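Local coordinates for protein pantothenate kinase (Coxiella burnetii, PDB 3TQC) that catalyses the ATP-dependent phosphorylation of pantothenate to 4'-phosphopantothenate, the first step of coenzyme A biosynthesis, at residues Arg172-Val178 with Gln190-Gln196; Asn124-Thr130 with Pro197-Glu203; Thr130-Tyr135 with Ser154-Leu160. All coordinates share one frame; numbering follows the deposited sequence.

Contact 1. Residues Arg172-Val178 with Gln190-Gln196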
loop_
_atom_site.group_PDB
_atom_site.type_symbol
_atom_site.label_atom_id
_atom_site.label_comp_id
_atom_site.label_asym_id
_atom_site.label_seq_id
_atom_site.Cartn_x
_atom_site.Cartn_y
_atom_site.Cartn_z
ATOM N N ARG B 172 7.641 -20.242 10.048
ATOM C CA ARG B 172 8.509 -21.159 9.347
ATOM C C ARG B 172 7.702 -22.081 8.439
ATOM O O ARG B 172 6.517 -22.354 8.681
ATOM C CB ARG B 172 9.315 -21.962 10.367
ATOM C CG ARG B 172 10.414 -21.131 11.067
ATOM C CD ARG B 172 11.633 -21.055 10.159
ATOM N NE ARG B 172 12.652 -20.116 10.585
ATOM C CZ ARG B 172 13.740 -19.813 9.876
ATOM N NH1 ARG B 172 13.973 -20.383 8.695
ATOM N NH2 ARG B 172 14.613 -18.929 10.354
ATOM N N ASN B 173 8.359 -22.555 7.385
ATOM C CA ASN B 173 7.828 -23.637 6.546
ATOM C C ASN B 173 6.379 -23.429 6.114
ATOM O O ASN B 173 5.521 -24.235 6.397
ATOM C CB ASN B 173 7.985 -24.979 7.266
ATOM C CG ASN B 173 9.437 -25.332 7.537
ATOM O OD1 ASN B 173 9.750 -25.982 8.536
ATOM N ND2 ASN B 173 10.332 -24.909 6.645
ATOM N N VAL B 174 6.119 -22.332 5.420
ATOM C CA VAL B 174 4.774 -22.054 4.948
ATOM C C VAL B 174 4.544 -22.818 3.659
ATOM O O VAL B 174 5.388 -22.824 2.746
ATOM C CB VAL B 174 4.547 -20.571 4.757
ATOM C CG1 VAL B 174 3.141 -20.309 4.185
ATOM C CG2 VAL B 174 4.747 -19.878 6.085
ATOM N N ARG B 175 3.402 -23.489 3.609
ATOM C CA ARG B 175 3.062 -24.352 2.496
ATOM C C ARG B 175 2.326 -23.566 1.414
ATOM O O ARG B 175 1.360 -22.879 1.692
ATOM C CB ARG B 175 2.258 -25.537 3.023
ATOM C CG ARG B 175 3.134 -26.445 3.883
ATOM C CD ARG B 175 2.344 -27.297 4.858
ATOM N NE ARG B 175 3.099 -28.481 5.293
ATOM C CZ ARG B 175 4.194 -28.460 6.063
ATOM N NH1 ARG B 175 4.718 -27.315 6.514
ATOM N NH2 ARG B 175 4.780 -29.609 6.384
ATOM N N ILE B 176 2.813 -23.638 0.181
ATOM C CA ILE B 176 2.229 -22.876 -0.915
ATOM C C ILE B 176 1.608 -23.871 -1.869
ATOM O O ILE B 176 2.295 -24.760 -2.332
ATOM C CB ILE B 176 3.287 -22.083 -1.693
ATOM C CG1 ILE B 176 4.113 -21.179 -0.757
ATOM C CG2 ILE B 176 2.620 -21.298 -2.849
ATOM C CD1 ILE B 176 3.306 -20.117 -0.023
ATOM N N PRO B 177 0.302 -23.725 -2.172
ATOM C CA PRO B 177 -0.339 -24.643 -3.098
ATOM C C PRO B 177 0.192 -24.461 -4.516
ATOM O O PRO B 177 0.737 -23.421 -4.843
ATOM C CB PRO B 177 -1.827 -24.299 -2.972
ATOM C CG PRO B 177 -1.854 -22.934 -2.513
ATOM C CD PRO B 177 -0.652 -22.742 -1.642
ATOM N N VAL B 178 0.083 -25.510 -5.316
ATOM C CA VAL B 178 0.734 -25.574 -6.624
ATOM C C VAL B 178 -0.310 -25.713 -7.728
ATOM O O VAL B 178 -1.211 -26.525 -7.629
ATOM C CB VAL B 178 1.710 -26.762 -6.671
ATOM C CG1 VAL B 178 2.287 -26.959 -8.088
ATOM C CG2 VAL B 178 2.832 -26.570 -5.636
ATOM N N GLN B 190 -0.098 -31.123 -3.179
ATOM C CA GLN B 190 1.229 -30.709 -3.583
ATOM C C GLN B 190 1.483 -29.283 -3.117
ATOM O O GLN B 190 0.724 -28.379 -3.449
ATOM C CB GLN B 190 1.349 -30.808 -5.091
ATOM C CG GLN B 190 2.720 -30.477 -5.603
ATOM C CD GLN B 190 3.132 -31.337 -6.779
ATOM O OE1 GLN B 190 2.949 -32.564 -6.773
ATOM N NE2 GLN B 190 3.719 -30.697 -7.797
ATOM N N TYR B 191 2.545 -29.097 -2.336
ATOM C CA TYR B 191 2.903 -27.783 -1.798
ATOM C C TYR B 191 4.393 -27.494 -1.935
ATOM O O TYR B 191 5.221 -28.375 -1.779
ATOM C CB TYR B 191 2.511 -27.685 -0.326
ATOM C CG TYR B 191 1.046 -27.930 -0.064
ATOM C CD1 TYR B 191 0.109 -26.913 -0.235
ATOM C CD2 TYR B 191 0.594 -29.174 0.351
ATOM C CE1 TYR B 191 -1.240 -27.126 -0.002
ATOM C CE2 TYR B 191 -0.761 -29.401 0.591
ATOM C CZ TYR B 191 -1.670 -28.365 0.408
ATOM O OH TYR B 191 -3.003 -28.567 0.643
ATOM N N GLU B 192 4.716 -26.250 -2.254
ATOM C CA GLU B 192 6.076 -25.748 -2.182
ATOM C C GLU B 192 6.271 -25.178 -0.783
ATOM O O GLU B 192 5.300 -24.837 -0.110
ATOM C CB GLU B 192 6.301 -24.666 -3.232
ATOM C CG GLU B 192 6.234 -25.210 -4.651
ATOM C CD GLU B 192 6.397 -24.137 -5.706
ATOM O OE1 GLU B 192 6.433 -22.933 -5.348
ATOM O OE2 GLU B 192 6.496 -24.503 -6.899
ATOM N N ILE B 193 7.514 -25.098 -0.336
ATOM C CA ILE B 193 7.790 -24.618 0.999
ATOM C C ILE B 193 8.580 -23.320 0.926
ATOM O O ILE B 193 9.629 -23.266 0.309
ATOM C CB ILE B 193 8.529 -25.663 1.820
ATOM C CG1 ILE B 193 7.602 -26.857 2.082
ATOM C CG2 ILE B 193 9.018 -25.046 3.121
ATOM C CD1 ILE B 193 8.326 -28.139 2.303
ATOM N N VAL B 194 8.012 -22.275 1.520
ATOM C CA VAL B 194 8.651 -20.998 1.700
ATOM C C VAL B 194 9.036 -20.928 3.179
ATOM O O VAL B 194 8.174 -20.992 4.059
ATOM C CB VAL B 194 7.687 -19.841 1.303
ATOM C CG1 VAL B 194 8.287 -18.490 1.633
ATOM C CG2 VAL B 194 7.317 -19.921 -0.190
ATOM N N ASP B 195 10.332 -20.813 3.448
ATOM C CA ASP B 195 10.847 -20.916 4.804
ATOM C C ASP B 195 11.708 -19.721 5.228
ATOM O O ASP B 195 12.937 -19.829 5.354
ATOM C CB ASP B 195 11.635 -22.214 4.972
ATOM C CG ASP B 195 12.118 -22.416 6.402
ATOM O OD1 ASP B 195 11.413 -21.948 7.330
ATOM O OD2 ASP B 195 13.195 -23.045 6.593
ATOM N N GLN B 196 11.036 -18.611 5.500
ATOM C CA GLN B 196 11.677 -17.335 5.847
ATOM C C GLN B 196 12.913 -17.022 5.014
ATOM O O GLN B 196 13.980 -16.780 5.550
ATOM C CB GLN B 196 11.977 -17.262 7.348
ATOM C CG GLN B 196 10.712 -17.225 8.176
ATOM C CD GLN B 196 9.904 -15.957 7.958
ATOM O OE1 GLN B 196 8.709 -16.009 7.644
ATOM N NE2 GLN B 196 10.542 -14.813 8.147
HETATM O O HOH W 1 12.594 -25.807 6.028
HETATM O O HOH W 2 -1.578 -27.578 -4.313
#

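Contact 2. Residues Asn124-Thr130 with Pro197-Glu203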
loop_
_atom_site.group_PDB
_atom_site.type_symbol
_atom_site.label_atom_id
_atom_site.label_comp_id
_atom_site.label_asym_id
_atom_site.label_seq_id
_atom_site.Cartn_x
_atom_site.Cartn_y
_atom_site.Cartn_z
ATOM N N ASN B 124 18.794 -16.034 -0.211
ATOM C CA ASN B 124 17.641 -16.931 -0.182
ATOM C C ASN B 124 16.428 -16.249 -0.767
ATOM O O ASN B 124 15.841 -15.362 -0.149
ATOM C CB ASN B 124 17.373 -17.425 1.232
ATOM C CG ASN B 124 18.483 -18.313 1.738
ATOM O OD1 ASN B 124 19.055 -19.084 0.972
ATOM N ND2 ASN B 124 18.804 -18.207 3.028
ATOM N N VAL B 125 16.082 -16.641 -1.987
ATOM C CA VAL B 125 15.027 -15.960 -2.711
ATOM C C VAL B 125 14.008 -16.957 -3.200
ATOM O O VAL B 125 14.371 -17.938 -3.834
ATOM C CB VAL B 125 15.602 -15.153 -3.882
ATOM C CG1 VAL B 125 14.517 -14.251 -4.504
ATOM C CG2 VAL B 125 16.777 -14.317 -3.384
ATOM N N GLU B 126 12.737 -16.695 -2.903
ATOM C CA GLU B 126 11.648 -17.597 -3.292
ATOM C C GLU B 126 10.613 -16.917 -4.138
ATOM O O GLU B 126 10.372 -15.730 -3.991
ATOM C CB GLU B 126 10.945 -18.178 -2.072
ATOM C CG GLU B 126 11.849 -18.981 -1.202
ATOM C CD GLU B 126 12.206 -20.334 -1.778
ATOM O OE1 GLU B 126 12.028 -20.590 -2.993
ATOM O OE2 GLU B 126 12.694 -21.164 -0.996
ATOM N N VAL B 127 9.990 -17.691 -5.019
ATOM C CA VAL B 127 8.932 -17.172 -5.855
ATOM C C VAL B 127 7.622 -17.839 -5.472
ATOM O O VAL B 127 7.549 -19.080 -5.370
ATOM C CB VAL B 127 9.245 -17.400 -7.327
ATOM C CG1 VAL B 127 8.013 -17.112 -8.211
ATOM C CG2 VAL B 127 10.420 -16.529 -7.738
ATOM N N ILE B 128 6.609 -17.007 -5.220
ATOM C CA ILE B 128 5.242 -17.476 -5.008
ATOM C C ILE B 128 4.410 -17.019 -6.185
ATOM O O ILE B 128 4.313 -15.822 -6.432
ATOM C CB ILE B 128 4.564 -16.863 -3.755
ATOM C CG1 ILE B 128 5.318 -17.205 -2.491
ATOM C CG2 ILE B 128 3.121 -17.356 -3.642
ATOM C CD1 ILE B 128 5.666 -18.616 -2.437
ATOM N N THR B 129 3.804 -17.962 -6.902
ATOM C CA THR B 129 2.861 -17.602 -7.951
ATOM C C THR B 129 1.488 -17.634 -7.335
ATOM O O THR B 129 1.134 -18.548 -6.602
ATOM C CB THR B 129 2.932 -18.510 -9.226
ATOM O OG1 THR B 129 1.884 -18.127 -10.133
ATOM C CG2 THR B 129 2.768 -19.970 -8.895
ATOM N N THR B 130 0.716 -16.611 -7.634
ATOM C CA THR B 130 -0.635 -16.502 -7.139
ATOM C C THR B 130 -1.578 -17.556 -7.763
ATOM O O THR B 130 -2.617 -17.870 -7.187
ATOM C CB THR B 130 -1.114 -15.048 -7.337
ATOM O OG1 THR B 130 -0.846 -14.289 -6.130
ATOM C CG2 THR B 130 -2.526 -14.994 -7.656
ATOM N N PRO B 197 12.754 -17.007 3.684
ATOM C CA PRO B 197 13.867 -16.599 2.842
ATOM C C PRO B 197 14.101 -15.110 3.059
ATOM O O PRO B 197 13.374 -14.466 3.815
ATOM C CB PRO B 197 13.335 -16.840 1.443
ATOM C CG PRO B 197 11.871 -16.558 1.571
ATOM C CD PRO B 197 11.484 -17.056 2.924
ATOM N N ASP B 198 15.102 -14.558 2.406
ATOM C CA ASP B 198 15.368 -13.149 2.550
ATOM C C ASP B 198 14.401 -12.361 1.692
ATOM O O ASP B 198 14.017 -11.250 2.035
ATOM C CB ASP B 198 16.804 -12.872 2.132
ATOM C CG ASP B 198 17.787 -13.611 2.987
ATOM O OD1 ASP B 198 17.839 -13.276 4.202
ATOM O OD2 ASP B 198 18.465 -14.530 2.453
ATOM N N ILE B 199 14.020 -12.952 0.563
ATOM C CA ILE B 199 13.148 -12.301 -0.399
ATOM C C ILE B 199 12.117 -13.287 -0.906
ATOM O O ILE B 199 12.433 -14.460 -1.178
ATOM C CB ILE B 199 13.946 -11.756 -1.594
ATOM C CG1 ILE B 199 14.970 -10.702 -1.119
ATOM C CG2 ILE B 199 12.998 -11.215 -2.663
ATOM C CD1 ILE B 199 15.961 -10.245 -2.224
ATOM N N VAL B 200 10.873 -12.820 -0.996
ATOM C CA VAL B 200 9.831 -13.559 -1.656
ATOM C C VAL B 200 9.419 -12.736 -2.851
ATOM O O VAL B 200 9.118 -11.546 -2.720
ATOM C CB VAL B 200 8.609 -13.764 -0.738
ATOM C CG1 VAL B 200 7.467 -14.418 -1.515
ATOM C CG2 VAL B 200 9.008 -14.590 0.495
ATOM N N ILE B 201 9.433 -13.338 -4.031
ATOM C CA ILE B 201 8.920 -12.666 -5.202
ATOM C C ILE B 201 7.519 -13.205 -5.373
ATOM O O ILE B 201 7.335 -14.395 -5.572
ATOM C CB ILE B 201 9.777 -12.926 -6.454
ATOM C CG1 ILE B 201 11.148 -12.256 -6.313
ATOM C CG2 ILE B 201 9.070 -12.415 -7.720
ATOM C CD1 ILE B 201 12.171 -12.732 -7.319
ATOM N N LEU B 202 6.530 -12.329 -5.275
ATOM C CA LEU B 202 5.129 -12.728 -5.374
ATOM C C LEU B 202 4.595 -12.328 -6.740
ATOM O O LEU B 202 4.421 -11.146 -7.014
ATOM C CB LEU B 202 4.323 -12.060 -4.257
ATOM C CG LEU B 202 2.830 -12.388 -4.203
ATOM C CD1 LEU B 202 2.610 -13.883 -3.991
ATOM C CD2 LEU B 202 2.146 -11.562 -3.119
ATOM N N GLU B 203 4.366 -13.299 -7.612
ATOM C CA GLU B 203 3.841 -12.993 -8.942
ATOM C C GLU B 203 2.411 -13.471 -9.079
ATOM O O GLU B 203 2.040 -14.525 -8.567
ATOM C CB GLU B 203 4.696 -13.602 -10.057
ATOM C CG GLU B 203 4.990 -15.057 -9.864
ATOM C CD GLU B 203 4.933 -15.873 -11.142
ATOM O OE1 GLU B 203 3.888 -15.850 -11.826
ATOM O OE2 GLU B 203 5.920 -16.588 -11.420
#

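Contact 3. Residues Thr130-Tyr135 with Ser154-Leu160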
loop_
_atom_site.group_PDB
_atom_site.type_symbol
_atom_site.label_atom_id
_atom_site.label_comp_id
_atom_site.label_asym_id
_atom_site.label_seq_id
_atom_site.Cartn_x
_atom_site.Cartn_y
_atom_site.Cartn_z
ATOM N N THR B 130 0.716 -16.611 -7.634
ATOM C CA THR B 130 -0.635 -16.502 -7.139
ATOM C C THR B 130 -1.578 -17.556 -7.763
ATOM O O THR B 130 -2.617 -17.870 -7.187
ATOM C CB THR B 130 -1.114 -15.048 -7.337
ATOM O OG1 THR B 130 -0.846 -14.289 -6.130
ATOM C CG2 THR B 130 -2.526 -14.994 -7.656
ATOM N N ASP B 131 -1.189 -18.116 -8.917
ATOM C CA ASP B 131 -1.927 -19.193 -9.595
ATOM C C ASP B 131 -2.305 -20.302 -8.631
ATOM O O ASP B 131 -3.386 -20.897 -8.729
ATOM C CB ASP B 131 -1.078 -19.852 -10.704
ATOM C CG ASP B 131 -0.594 -18.870 -11.765
ATOM O OD1 ASP B 131 -1.222 -17.800 -11.926
ATOM O OD2 ASP B 131 0.426 -19.182 -12.440
ATOM N N GLY B 132 -1.382 -20.606 -7.727
ATOM C CA GLY B 132 -1.586 -21.639 -6.762
ATOM C C GLY B 132 -2.774 -21.424 -5.854
ATOM O O GLY B 132 -3.246 -22.373 -5.234
ATOM N N PHE B 133 -3.261 -20.194 -5.775
ATOM C CA PHE B 133 -4.405 -19.874 -4.940
ATOM C C PHE B 133 -5.699 -19.755 -5.744
ATOM O O PHE B 133 -6.712 -19.318 -5.220
ATOM C CB PHE B 133 -4.111 -18.610 -4.139
ATOM C CG PHE B 133 -2.911 -18.751 -3.244
ATOM C CD1 PHE B 133 -3.056 -19.168 -1.921
ATOM C CD2 PHE B 133 -1.626 -18.512 -3.738
ATOM C CE1 PHE B 133 -1.947 -19.304 -1.089
ATOM C CE2 PHE B 133 -0.507 -18.663 -2.910
ATOM C CZ PHE B 133 -0.681 -19.063 -1.579
ATOM N N LEU B 134 -5.669 -20.169 -7.010
ATOM C CA LEU B 134 -6.891 -20.340 -7.776
ATOM C C LEU B 134 -7.700 -21.450 -7.143
ATOM O O LEU B 134 -7.129 -22.397 -6.602
ATOM C CB LEU B 134 -6.582 -20.717 -9.226
ATOM C CG LEU B 134 -6.032 -19.590 -10.096
ATOM C CD1 LEU B 134 -5.476 -20.148 -11.414
ATOM C CD2 LEU B 134 -7.122 -18.539 -10.347
ATOM N N TYR B 135 -9.026 -21.332 -7.208
ATOM C CA TYR B 135 -9.905 -22.440 -6.859
ATOM C C TYR B 135 -9.714 -23.541 -7.902
ATOM O O TYR B 135 -9.426 -23.261 -9.064
ATOM C CB TYR B 135 -11.382 -22.007 -6.826
ATOM C CG TYR B 135 -11.771 -21.057 -5.694
ATOM C CD1 TYR B 135 -11.621 -21.423 -4.358
ATOM C CD2 TYR B 135 -12.325 -19.806 -5.969
ATOM C CE1 TYR B 135 -11.986 -20.558 -3.325
ATOM C CE2 TYR B 135 -12.695 -18.935 -4.944
ATOM C CZ TYR B 135 -12.528 -19.317 -3.626
ATOM O OH TYR B 135 -12.912 -18.454 -2.619
ATOM N N SER B 154 -12.102 -16.026 -8.847
ATOM C CA SER B 154 -11.562 -17.348 -9.107
ATOM C C SER B 154 -10.479 -17.748 -8.103
ATOM O O SER B 154 -10.104 -18.915 -8.064
ATOM C CB SER B 154 -10.994 -17.421 -10.529
ATOM O OG SER B 154 -9.864 -16.588 -10.686
ATOM N N TYR B 155 -10.001 -16.793 -7.300
ATOM C CA TYR B 155 -8.954 -17.049 -6.302
ATOM C C TYR B 155 -9.496 -17.259 -4.900
ATOM O O TYR B 155 -10.447 -16.602 -4.488
ATOM C CB TYR B 155 -7.964 -15.874 -6.208
ATOM C CG TYR B 155 -7.183 -15.639 -7.463
ATOM C CD1 TYR B 155 -5.954 -16.263 -7.678
ATOM C CD2 TYR B 155 -7.680 -14.819 -8.447
ATOM C CE1 TYR B 155 -5.240 -16.044 -8.841
ATOM C CE2 TYR B 155 -6.987 -14.598 -9.600
ATOM C CZ TYR B 155 -5.775 -15.201 -9.799
ATOM O OH TYR B 155 -5.126 -14.946 -10.971
ATOM N N ASP B 156 -8.828 -18.146 -4.173
ATOM C CA ASP B 156 -9.040 -18.316 -2.757
ATOM C C ASP B 156 -8.277 -17.203 -2.018
ATOM O O ASP B 156 -7.140 -17.386 -1.584
ATOM C CB ASP B 156 -8.542 -19.705 -2.345
ATOM C CG ASP B 156 -8.877 -20.050 -0.915
ATOM O OD1 ASP B 156 -9.170 -19.122 -0.139
ATOM O OD2 ASP B 156 -8.841 -21.252 -0.569
ATOM N N MET B 157 -8.906 -16.046 -1.867
ATOM C CA MET B 157 -8.214 -14.898 -1.279
ATOM C C MET B 157 -7.886 -15.102 0.193
ATOM O O MET B 157 -6.811 -14.739 0.623
ATOM C CB MET B 157 -9.016 -13.607 -1.477
ATOM C CG MET B 157 -8.211 -12.309 -1.276
ATOM S SD MET B 157 -6.768 -12.125 -2.352
ATOM C CE MET B 157 -7.393 -12.979 -3.801
ATOM N N PRO B 158 -8.803 -15.676 0.973
ATOM C CA PRO B 158 -8.415 -15.870 2.367
ATOM C C PRO B 158 -7.156 -16.736 2.497
ATOM O O PRO B 158 -6.338 -16.509 3.379
ATOM C CB PRO B 158 -9.637 -16.570 2.992
ATOM C CG PRO B 158 -10.783 -16.259 2.078
ATOM C CD PRO B 158 -10.214 -16.041 0.717
ATOM N N SER B 159 -7.005 -17.710 1.607
ATOM C CA SER B 159 -5.833 -18.573 1.627
ATOM C C SER B 159 -4.551 -17.814 1.232
ATOM O O SER B 159 -3.486 -17.996 1.841
ATOM C CB SER B 159 -6.050 -19.782 0.725
ATOM O OG SER B 159 -4.891 -20.565 0.704
ATOM N N LEU B 160 -4.644 -16.962 0.222
ATOM C CA LEU B 160 -3.493 -16.185 -0.165
ATOM C C LEU B 160 -3.106 -15.232 0.966
ATOM O O LEU B 160 -1.934 -15.110 1.277
ATOM C CB LEU B 160 -3.761 -15.412 -1.456
ATOM C CG LEU B 160 -2.713 -14.416 -1.966
ATOM C CD1 LEU B 160 -1.348 -15.046 -2.078
ATOM C CD2 LEU B 160 -3.173 -13.892 -3.320
#

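Contact 1. Residues Arg172-Val178 with Gln190-Gln196
V174 and V194 exchange both of their backbone bonds: V174 N reaches V194 O at 2.8 Å, and V194 N returns a bond to V174 O. I176 and E192 form the next such ring, with I176 N 2.8 Å from E192 O. These are the hydrogen-bonded pairs of an antiparallel ladder; R175 with I193 and P177 with Y191 are the non-hydrogen-bonded ones between and beyond them. At the V178 end the ladder frays. V178 N gives Q190 O only a weak bond, and a water that accepts from V178 N lies 2.6 Å from Q190 O and probably helps to bridge the gap. The strands belong to a small three-stranded antiparallel sheet in which 174-180 is central, its V178 also bonding through the backbone to V187, and their axes run 139° apart.

At the other end D195 collects donors from the turn before the strand. Its CG stands opposite its own backbone N (chi1 -176°), which carries the carboxylate to N173 N; that amide meets D195 OD1 at 3.1 Å from above the carboxylate plane. R172 NH1 adds a salt bridge, 3.3 Å from D195 OD1, whose hydrogen bonds are weak, with guanidinium and carboxylate planes 66° apart, while Q196 CB lies over the guanidinium face. A second water, modelled rather close to N173 ND2, donates to D195 OD2. I176 CG1 presses on V194 CG2 at 3.5 Å, tighter than usual; V174, I176 and V194 all touch helix 157-168, and the latter two also I128 of strand 125-129.

Contact 2. Residues Asn124-Thr130 with Pro197-Glu203
E203 bends its side chain back over T129, with E203 CD 3.8 Å from T129 CB. CG occupies the crowded position between backbone N and carbonyl carbon (chi1 50°), and a further bend at chi2 lays the carboxylate beside the neighbouring strand, where E203 OE2 also approaches V127 CG1. E203 OE2 is hydrogen-bonded to S109 OG of helix 105-116. The backbone of E203 is gripped at both ends: its N donates to I128 O, and its O accepts from T130 N at 2.6 Å.

Just before the first bridged pair, V125 with I199, N124 O takes two donors, D198 N at 2.8 Å and I199 N at 3.1 Å, while N124 N returns a bond to the anti lone pair of D198 OD2; D198 OD1 forms a salt bridge with K90.

I128, on the opposite face from E203, touches L202 CD1 with its CG2 at 3.5 Å and V200 CG1 with its CG1 at 3.7 Å. The axes of the two parallel strand segments are inclined at 22°. Strand 125-129 is outermost in the main sheet of this P-loop kinase, and 199-203 lies between it and strand 93-99. Helix 105-116 packs on the V127, I201 and E203 face, bringing E203 beside S106 near ADP, whereas strand 190-194 meets I128 and V200 on the other.

Contact 3. Residues Thr130-Tyr135 with Ser154-Leu160
L134 lays its CD2 methyl over one face of the Y155 ring, 3.6 Å from the centroid and 17° off the normal, a close CH-pi contact. F133 packs comparably against L160: L160 CD1 stands 3.9 Å from the F133 centroid, over the face, while S159 OG comes to the ring edge in its plane. With F133 CG opposite the carbonyl carbon (chi1 -60°), the ring is swung against the first turn of helix 157-168. The backbones are clamped on either side of the single L134-Y155 bridge by two bonds, D156 N to F133 O at 2.6 Å and Y135 N to S154 O at 2.8 Å, the latter almost straight (178° at the hydrogen).

Y135 and D156 are partly exposed, and here a ring lies over a peptide in place of the CH-pi contacts of the buried side. D156 N sits 3.9 Å above the Y135 ring plane; Y135 CE1 meets D156 CB at 3.7 Å. D156 serves as N-cap, its OD1 accepting from S159 N at 3.1 Å.

The chemistry thus divides the work: aromatic and aliphatic groups fill the buried side, whereas main-chain amides and carbonyls bridge the two loops. Because D156 both binds F133 O through its N and caps the helix, the start of helix 157-168 is probably held in place against the loop leaving strand 125-129.

Of the segments in these contacts, 124-130 comes first and runs into the loop that opens contact 3. That contact closes early, when 154-160 returns to 130-135 and starts helix 157-168. The helix leads to strand 174-180, and contact 1 closes the next, shorter loop when 190-196 turns back on it. Strand 199-203 follows directly and closes contact 2, the widest loop, which encloses contacts 3 and 1 one after the other without crossing. T130 is shared by contacts 2 and 3. I128 ties the small sheet to the edge strand of the main one through I176 and V194 and also touches F133, while P177 rests on the 130-135 loop at G132 and F133.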